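Local coordinates for putative uncharacterized protein TTHB164 (Thermus thermophilus HB8, PDB 2ZOP) that probably serves as a subunit of the Cmr ribonucleoprotein complex in CRISPR-based immunity against viruses and other mobile genetic elements, at residues A[96-99]-A[100-104]; A[29-32]-A[33-36]; A[5-8]-A[9-13]; A[105-108]-A[109-113]. All coordinates share one frame; numbering follows the deposited sequence.

Interaction 1. Residues A[96-99]-A[100-104]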
# COMPACT_ATOMS: atom_id res chain seq x y z
N GLU A 96 -0.59 -13.45 8.61
CA GLU A 96 -0.14 -14.21 9.77
C GLU A 96 0.94 -13.47 10.56
O GLU A 96 0.85 -13.35 11.78
CB GLU A 96 0.38 -15.58 9.30
CG GLU A 96 -0.73 -16.47 8.77
CD GLU A 96 -0.23 -17.73 8.09
OE1 GLU A 96 -1.07 -18.60 7.76
OE2 GLU A 96 0.99 -17.86 7.89
N VAL A 97 1.94 -12.95 9.87
CA VAL A 97 3.00 -12.21 10.53
C VAL A 97 2.41 -10.96 11.20
O VAL A 97 2.74 -10.64 12.34
CB VAL A 97 4.11 -11.83 9.51
CG1 VAL A 97 5.10 -10.87 10.12
CG2 VAL A 97 4.82 -13.11 9.06
N LEU A 98 1.53 -10.26 10.49
CA LEU A 98 0.91 -9.06 11.06
C LEU A 98 0.11 -9.41 12.32
O LEU A 98 0.18 -8.69 13.32
CB LEU A 98 -0.01 -8.39 10.02
CG LEU A 98 -0.72 -7.09 10.44
CD1 LEU A 98 0.32 -6.08 10.88
CD2 LEU A 98 -1.54 -6.53 9.28
N ALA A 99 -0.63 -10.51 12.29
CA ALA A 99 -1.41 -10.91 13.47
C ALA A 99 -0.49 -11.25 14.66
O ALA A 99 -0.76 -10.85 15.79
CB ALA A 99 -2.29 -12.11 13.15
N ALA A 100 0.58 -12.01 14.40
CA ALA A 100 1.53 -12.37 15.45
C ALA A 100 2.21 -11.10 15.97
O ALA A 100 2.36 -10.92 17.18
CB ALA A 100 2.58 -13.36 14.90
N ALA A 101 2.60 -10.22 15.06
CA ALA A 101 3.25 -8.97 15.42
C ALA A 101 2.36 -8.12 16.34
O ALA A 101 2.84 -7.57 17.34
CB ALA A 101 3.59 -8.18 14.16
N GLU A 102 1.08 -8.01 16.01
CA GLU A 102 0.17 -7.24 16.86
C GLU A 102 0.15 -7.77 18.29
O GLU A 102 0.04 -7.00 19.24
CB GLU A 102 -1.25 -7.24 16.28
CG GLU A 102 -1.39 -6.45 14.99
CD GLU A 102 -1.15 -4.96 15.18
OE1 GLU A 102 -1.37 -4.19 14.22
OE2 GLU A 102 -0.75 -4.56 16.30
N TRP A 103 0.24 -9.09 18.45
CA TRP A 103 0.24 -9.66 19.80
C TRP A 103 1.51 -9.28 20.55
O TRP A 103 1.47 -8.95 21.72
CB TRP A 103 0.08 -11.19 19.74
CG TRP A 103 -1.32 -11.60 19.40
CD1 TRP A 103 -1.72 -12.35 18.33
CD2 TRP A 103 -2.53 -11.24 20.10
NE1 TRP A 103 -3.09 -12.47 18.31
CE2 TRP A 103 -3.61 -11.80 19.39
CE3 TRP A 103 -2.79 -10.49 21.26
CZ2 TRP A 103 -4.94 -11.64 19.79
CZ3 TRP A 103 -4.12 -10.33 21.66
CH2 TRP A 103 -5.18 -10.90 20.93
N PHE A 104 2.65 -9.33 19.86
CA PHE A 104 3.91 -8.95 20.48
C PHE A 104 3.78 -7.50 20.94
O PHE A 104 4.19 -7.14 22.05
CB PHE A 104 5.06 -9.05 19.47
CG PHE A 104 5.69 -10.41 19.41
CD1 PHE A 104 6.74 -10.75 20.27
CD2 PHE A 104 5.24 -11.36 18.51
CE1 PHE A 104 7.33 -12.00 20.22
CE2 PHE A 104 5.82 -12.63 18.46
CZ PHE A 104 6.87 -12.95 19.32

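Interaction 2. Residues A[29-32]-A[33-36]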
# COMPACT_ATOMS: atom_id res chain seq x y z
N ARG A 29 10.77 -3.68 23.04
CA ARG A 29 9.43 -3.11 22.99
C ARG A 29 9.33 -2.13 21.82
O ARG A 29 8.32 -2.11 21.10
CB ARG A 29 9.10 -2.39 24.31
CG ARG A 29 7.91 -1.42 24.23
CD ARG A 29 7.50 -0.89 25.61
NE ARG A 29 6.36 0.02 25.53
CZ ARG A 29 6.44 1.29 25.15
NH1 ARG A 29 7.62 1.81 24.84
NH2 ARG A 29 5.35 2.04 25.07
N ASP A 30 10.37 -1.31 21.64
CA ASP A 30 10.36 -0.34 20.55
C ASP A 30 10.14 -1.05 19.22
O ASP A 30 9.31 -0.63 18.41
CB ASP A 30 11.68 0.44 20.48
CG ASP A 30 11.84 1.42 21.62
OD1 ASP A 30 10.80 1.90 22.13
OD2 ASP A 30 12.99 1.72 22.00
N MSE A 31 10.87 -2.14 19.02
CA MSE A 31 10.74 -2.91 17.78
C MSE A 31 9.38 -3.59 17.67
O MSE A 31 8.81 -3.67 16.58
CB MSE A 31 11.86 -3.94 17.67
CG MSE A 31 12.99 -3.46 16.79
SE MSE A 31 12.68 -3.67 14.87
CE MSE A 31 10.92 -2.94 14.62
N ALA A 32 8.87 -4.08 18.79
CA ALA A 32 7.57 -4.74 18.82
C ALA A 32 6.47 -3.75 18.41
O ALA A 32 5.55 -4.11 17.67
CB ALA A 32 7.28 -5.29 20.23
N LEU A 33 6.58 -2.51 18.89
CA LEU A 33 5.57 -1.49 18.58
C LEU A 33 5.66 -0.97 17.14
O LEU A 33 4.67 -0.57 16.57
CB LEU A 33 5.68 -0.31 19.55
CG LEU A 33 5.43 -0.61 21.04
CD1 LEU A 33 5.26 0.69 21.81
CD2 LEU A 33 4.18 -1.46 21.18
N LYS A 34 6.86 -1.01 16.58
CA LYS A 34 7.09 -0.53 15.22
C LYS A 34 6.79 -1.55 14.12
O LYS A 34 6.34 -1.18 13.03
CB LYS A 34 8.54 -0.04 15.10
CG LYS A 34 8.99 0.33 13.68
CD LYS A 34 8.24 1.54 13.15
CE LYS A 34 8.69 2.82 13.84
NZ LYS A 34 7.90 4.00 13.39
N LEU A 35 7.02 -2.83 14.39
CA LEU A 35 6.82 -3.85 13.36
C LEU A 35 5.48 -3.89 12.63
O LEU A 35 5.44 -3.93 11.40
CB LEU A 35 7.15 -5.23 13.91
CG LEU A 35 7.16 -6.33 12.84
CD1 LEU A 35 8.11 -5.94 11.70
CD2 LEU A 35 7.59 -7.67 13.48
N PRO A 36 4.35 -3.86 13.36
CA PRO A 36 3.08 -3.91 12.63
C PRO A 36 3.01 -2.79 11.59
O PRO A 36 2.56 -3.00 10.46
CB PRO A 36 2.04 -3.76 13.74
CG PRO A 36 2.71 -4.43 14.91
CD PRO A 36 4.12 -3.85 14.82

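Interaction 3. Residues A[5-8]-A[9-13]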
# COMPACT_ATOMS: atom_id res chain seq x y z
N SER A 5 -4.71 -18.43 16.07
CA SER A 5 -4.30 -17.11 16.53
C SER A 5 -4.13 -17.06 18.04
O SER A 5 -3.36 -16.25 18.57
CB SER A 5 -5.31 -16.05 16.09
OG SER A 5 -6.59 -16.33 16.62
N GLN A 6 -4.87 -17.91 18.74
CA GLN A 6 -4.78 -17.97 20.19
C GLN A 6 -3.43 -18.54 20.59
O GLN A 6 -2.81 -18.11 21.57
CB GLN A 6 -5.91 -18.84 20.73
CG GLN A 6 -6.02 -18.85 22.23
CD GLN A 6 -7.46 -18.99 22.67
OE1 GLN A 6 -8.21 -19.82 22.14
NE2 GLN A 6 -7.87 -18.18 23.64
N VAL A 7 -2.96 -19.52 19.82
CA VAL A 7 -1.67 -20.13 20.09
C VAL A 7 -0.58 -19.08 19.92
O VAL A 7 0.31 -18.96 20.77
CB VAL A 7 -1.43 -21.32 19.14
CG1 VAL A 7 0.01 -21.80 19.25
CG2 VAL A 7 -2.39 -22.44 19.49
N TRP A 8 -0.64 -18.32 18.83
CA TRP A 8 0.34 -17.27 18.57
C TRP A 8 0.32 -16.24 19.69
O TRP A 8 1.37 -15.78 20.15
CB TRP A 8 0.05 -16.54 17.26
CG TRP A 8 0.19 -17.36 16.03
CD1 TRP A 8 1.04 -18.40 15.82
CD2 TRP A 8 -0.53 -17.18 14.80
NE1 TRP A 8 0.90 -18.89 14.55
CE2 TRP A 8 -0.06 -18.15 13.90
CE3 TRP A 8 -1.52 -16.28 14.38
CZ2 TRP A 8 -0.56 -18.27 12.59
CZ3 TRP A 8 -2.02 -16.40 13.08
CH2 TRP A 8 -1.53 -17.38 12.20
N ALA A 9 -0.89 -15.85 20.10
CA ALA A 9 -1.07 -14.85 21.15
C ALA A 9 -0.37 -15.29 22.43
O ALA A 9 0.34 -14.50 23.05
CB ALA A 9 -2.56 -14.62 21.41
N GLN A 10 -0.56 -16.55 22.81
CA GLN A 10 0.06 -17.06 24.02
C GLN A 10 1.57 -17.27 23.91
O GLN A 10 2.30 -17.03 24.86
CB GLN A 10 -0.66 -18.33 24.48
CG GLN A 10 -2.06 -18.01 25.02
CD GLN A 10 -2.86 -19.23 25.43
OE1 GLN A 10 -2.31 -20.31 25.61
NE2 GLN A 10 -4.17 -19.05 25.59
N LYS A 11 2.05 -17.70 22.74
CA LYS A 11 3.50 -17.89 22.55
C LYS A 11 4.18 -16.53 22.55
O LYS A 11 5.28 -16.37 23.08
CB LYS A 11 3.78 -18.61 21.22
CG LYS A 11 3.55 -20.13 21.24
CD LYS A 11 3.77 -20.73 19.85
CE LYS A 11 3.75 -22.26 19.88
NZ LYS A 11 4.90 -22.81 20.66
N ALA A 12 3.51 -15.54 21.96
CA ALA A 12 4.04 -14.18 21.91
C ALA A 12 4.13 -13.67 23.34
O ALA A 12 5.08 -13.00 23.72
CB ALA A 12 3.11 -13.29 21.08
N TYR A 13 3.10 -14.00 24.11
CA TYR A 13 3.02 -13.62 25.51
C TYR A 13 4.25 -14.16 26.23
O TYR A 13 4.91 -13.44 26.97
CB TYR A 13 1.74 -14.21 26.11
CG TYR A 13 1.56 -14.03 27.60
CD1 TYR A 13 1.90 -12.83 28.23
CD2 TYR A 13 0.97 -15.03 28.36
CE1 TYR A 13 1.65 -12.63 29.58
CE2 TYR A 13 0.71 -14.84 29.72
CZ TYR A 13 1.05 -13.64 30.32
OH TYR A 13 0.79 -13.46 31.66

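Interaction 4. Residues A[105-108]-A[109-113]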
# COMPACT_ATOMS: atom_id res chain seq x y z
N LYS A 105 3.20 -6.68 20.07
CA LYS A 105 2.99 -5.26 20.37
C LYS A 105 2.12 -5.08 21.61
O LYS A 105 2.47 -4.33 22.53
CB LYS A 105 2.34 -4.56 19.17
CG LYS A 105 1.94 -3.12 19.44
CD LYS A 105 1.56 -2.40 18.15
CE LYS A 105 1.05 -1.00 18.44
NZ LYS A 105 -0.27 -1.06 19.15
N ARG A 106 0.98 -5.75 21.62
CA ARG A 106 0.05 -5.66 22.74
C ARG A 106 0.67 -6.10 24.07
O ARG A 106 0.52 -5.41 25.08
CB ARG A 106 -1.20 -6.48 22.44
CG ARG A 106 -2.07 -5.86 21.35
CD ARG A 106 -3.01 -6.87 20.75
NE ARG A 106 -3.69 -6.35 19.57
CZ ARG A 106 -4.31 -7.11 18.67
NH1 ARG A 106 -4.33 -8.43 18.83
NH2 ARG A 106 -4.88 -6.55 17.61
N PHE A 107 1.35 -7.24 24.07
CA PHE A 107 1.97 -7.70 25.30
C PHE A 107 3.17 -6.87 25.70
O PHE A 107 3.50 -6.79 26.88
CB PHE A 107 2.31 -9.19 25.21
CG PHE A 107 1.12 -10.08 25.40
CD1 PHE A 107 0.46 -10.12 26.63
CD2 PHE A 107 0.60 -10.82 24.34
CE1 PHE A 107 -0.70 -10.86 26.79
CE2 PHE A 107 -0.57 -11.57 24.50
CZ PHE A 107 -1.22 -11.58 25.73
N ALA A 108 3.83 -6.23 24.74
CA ALA A 108 4.97 -5.38 25.06
C ALA A 108 4.45 -4.13 25.78
O ALA A 108 5.08 -3.64 26.72
CB ALA A 108 5.73 -4.97 23.78
N GLN A 109 3.30 -3.63 25.33
CA GLN A 109 2.68 -2.44 25.92
C GLN A 109 2.23 -2.71 27.35
O GLN A 109 2.29 -1.83 28.20
CB GLN A 109 1.44 -2.01 25.11
CG GLN A 109 1.75 -1.30 23.81
CD GLN A 109 2.12 0.16 24.03
OE1 GLN A 109 3.10 0.47 24.71
NE2 GLN A 109 1.34 1.07 23.44
N ALA A 110 1.78 -3.93 27.61
CA ALA A 110 1.30 -4.31 28.93
C ALA A 110 2.38 -4.80 29.90
O ALA A 110 2.23 -4.64 31.11
CB ALA A 110 0.23 -5.38 28.80
N LEU A 111 3.45 -5.38 29.36
CA LEU A 111 4.50 -5.96 30.19
C LEU A 111 5.84 -5.22 30.28
O LEU A 111 6.61 -5.44 31.21
CB LEU A 111 4.77 -7.39 29.71
CG LEU A 111 3.55 -8.32 29.65
CD1 LEU A 111 3.96 -9.68 29.10
CD2 LEU A 111 2.94 -8.46 31.04
N ILE A 112 6.13 -4.36 29.31
CA ILE A 112 7.39 -3.63 29.31
C ILE A 112 7.13 -2.13 29.39
O ILE A 112 6.58 -1.54 28.46
CB ILE A 112 8.20 -3.95 28.03
CG1 ILE A 112 8.47 -5.46 27.97
CG2 ILE A 112 9.50 -3.18 28.02
CD1 ILE A 112 9.21 -5.92 26.73
N GLU A 113 7.52 -1.50 30.50
CA GLU A 113 7.31 -0.07 30.67
C GLU A 113 8.23 0.78 29.78
O GLU A 113 9.37 0.33 29.54
CB GLU A 113 7.51 0.33 32.13
CG GLU A 113 8.92 0.08 32.67
CD GLU A 113 9.10 -1.32 33.24
OE1 GLU A 113 9.01 -2.31 32.47
OE2 GLU A 113 9.33 -1.44 34.47
O HOH W 1 -0.22 0.10 21.64

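Interaction 1. Residues A[96-99]-A[100-104]
The shortest sound polar bond here runs from A101 N to V97 O, 2.8 Å long with an N-H...O angle of 160°. On its two sides in the sequence, A100 N bonds to E96 O at 3.0 Å and E102 N to L98 O at 2.9 Å. The next bond along, W103 N to A99 O, is weak. A99 O also has the W103 indole beside it: CD1 of that ring comes within 3.1 Å of the carbonyl oxygen, approaching obliquely. Setting CG of W103 beside its own backbone N (chi1 -74°) swings the pyrrole part of the ring back over the preceding turn. These repeated bonds from residue i+4 to residue i are the alpha-helical pattern, and they belong to helix 87-111, the last and longest helix of an all-alpha Cmr5 subunit. On one flank L98 and E102 run alongside each other in the same direction. E102 CG leans on L98 O at 3.2 Å; the chain then folds at chi2 (-66°), and OE1 ends 4.2 Å from L98 CD1. That carboxylate is engaged elsewhere, by a salt bridge from OE1 to R40 on helix 25-42. E96 leaves the backbone away from the later residues and likewise pairs with an arginine, R4. The small A100 and A101 let other parts of the fold come close: A100 packs on L70, and A101 meets P36 and L66.

Interaction 2. Residues A[29-32]-A[33-36]
R29 and L33, one turn apart, cross at a slant, and the leucine places CD1 over the centre of one face of the R29 guanidinium, 3.5 Å from NH2. Two conformations combine to bring this about. The arginine leaves the backbone with CG anti to N (chi1 163°) and stays extended as far as NE, while L33 keeps CG beside its own N (chi1 -62°), which lays that carbon 3.3 Å from R29 O. The methyl lies over a face, and NH2 donates to Q109 OE1 on helix 87-111. M31, modelled as selenomethionine, behaves differently. Its chain bends twice, bringing CE round to 3.8 Å from K34 CB and 4.5 Å from L35 CB. K34 is also bent, at two successive torsions, and its amine heads off from the earlier turn.

The backbone bonds L33 N to R29 O at 2.8 Å and L35 N to M31 O at 3.0 Å. The series is then interrupted for one step, because P36 brings a ring carbon where an N-H would be; its CD lies 3.2 Å from A32 O, and the helix kinks there. Helix 25-42 has several neighbours: M31 packs on F50 and V51 of helix 44-52 and H59 of helix 57-69, L35 on A47 and V51 of the former and L62 and L66 of the latter, while A32, L33 and P36 lean on helix 87-111.

Interaction 3. Residues A[5-8]-A[9-13]
Q6 and Q10 run alongside each other in the same direction, yet their amides do not lie flat on each other: the two planes are 57° apart, and the touch is made by Q10 NE2 against the aliphatic CG of Q6, at 3.8 Å. The extended Q10 chain reaches this place with CG set beside its backbone N, and its OE1 accepts a hydrogen bond from R2. V7 and K11 make the matching pair one residue on. They too are aligned, and K11 CE slides along V7 CG1 at 3.8 Å before the lysine turns at chi4 (-66°) to carry its amine away. In this second pair a valine methyl thus rests against lysine methylenes. W8 is turned the other way. Its indole holds one face toward the backbone N of S5, which stands 4.1 Å above the plane and off toward the rim.

Beneath the side chains the helix bonding is regular: A12 N to W8 O is 2.8 Å and A9 N to S5 O is 2.9 Å. The two alanines at these steps give helix 4-19 a low-profile side for its neighbours. A9 packs on W103 and A12 on F104, both of helix 87-111; W8 reaches E96 on that same helix as well as V69 of helix 57-69, and Y13 meets F107 ring to ring with the planes at about 30°.

Interaction 4. Residues A[105-108]-A[109-113]
F107 and L111 make the close apolar touch of this last helical turn. L111 CD1 lies 4.3 Å from F107 CB and stands oblique to the phenyl ring. Nearer still is the backbone: L111 CB and CG both settle 3.2 Å from F107 O, because CG sits beside the leucine's own N (chi1 -54°) and folds back over that carbonyl. The same oxygen takes L111 N at 2.9 Å. A108, buried and small, lets A32 of helix 25-42 come close, and its carbonyl receives I112 N at 2.9 Å, although I112 itself has already left helical geometry. I112 then reaches V16 on helix 4-19 and R29 on helix 25-42, so this end of helix 87-111 meets both of those helices.

The other flank is polar and much looser. K105 runs extended as far as CE and turns at its last torsion, bringing NZ to a water; Q109 bends at chi2 (-79°), and the two side chains meet through that water instead of touching directly. It accepts from K105 NZ at 2.7 Å and from Q109 NE2 at 2.6 Å. R106 leaves the backbone away from the later residues, and its guanidinium makes a cation-pi contact with W103. A110, too, belongs to the exposed part of the turn.

The amide of Q109 is thereby given a defined orientation: NE2 donates to the water while OE1 is taken by R29. The water takes both N-H donors on its oxygen, consistent with a charged lysine ammonium, and so bridges two groups that could not bond to each other as donors.

Overall arrangement
Along the chain the order is interaction 3, interaction 2, interaction 1, interaction 4, all within the one Cmr5 fold. Interactions 1 and 4 are consecutive parts of helix 87-111, their centres about 13 Å apart. Helix 4-19, with interaction 3, and helix 25-42, with interaction 2, both pack against it, while the nearest atoms of these two contacts remain about 9 Å apart. The C-terminal helix therefore lies between them: interaction 1 is about 10 Å from interaction 2 and about 9 Å from interaction 3, centre to centre, and touches both, as does interaction 4. The last helix of this all-alpha subunit thus joins its first two.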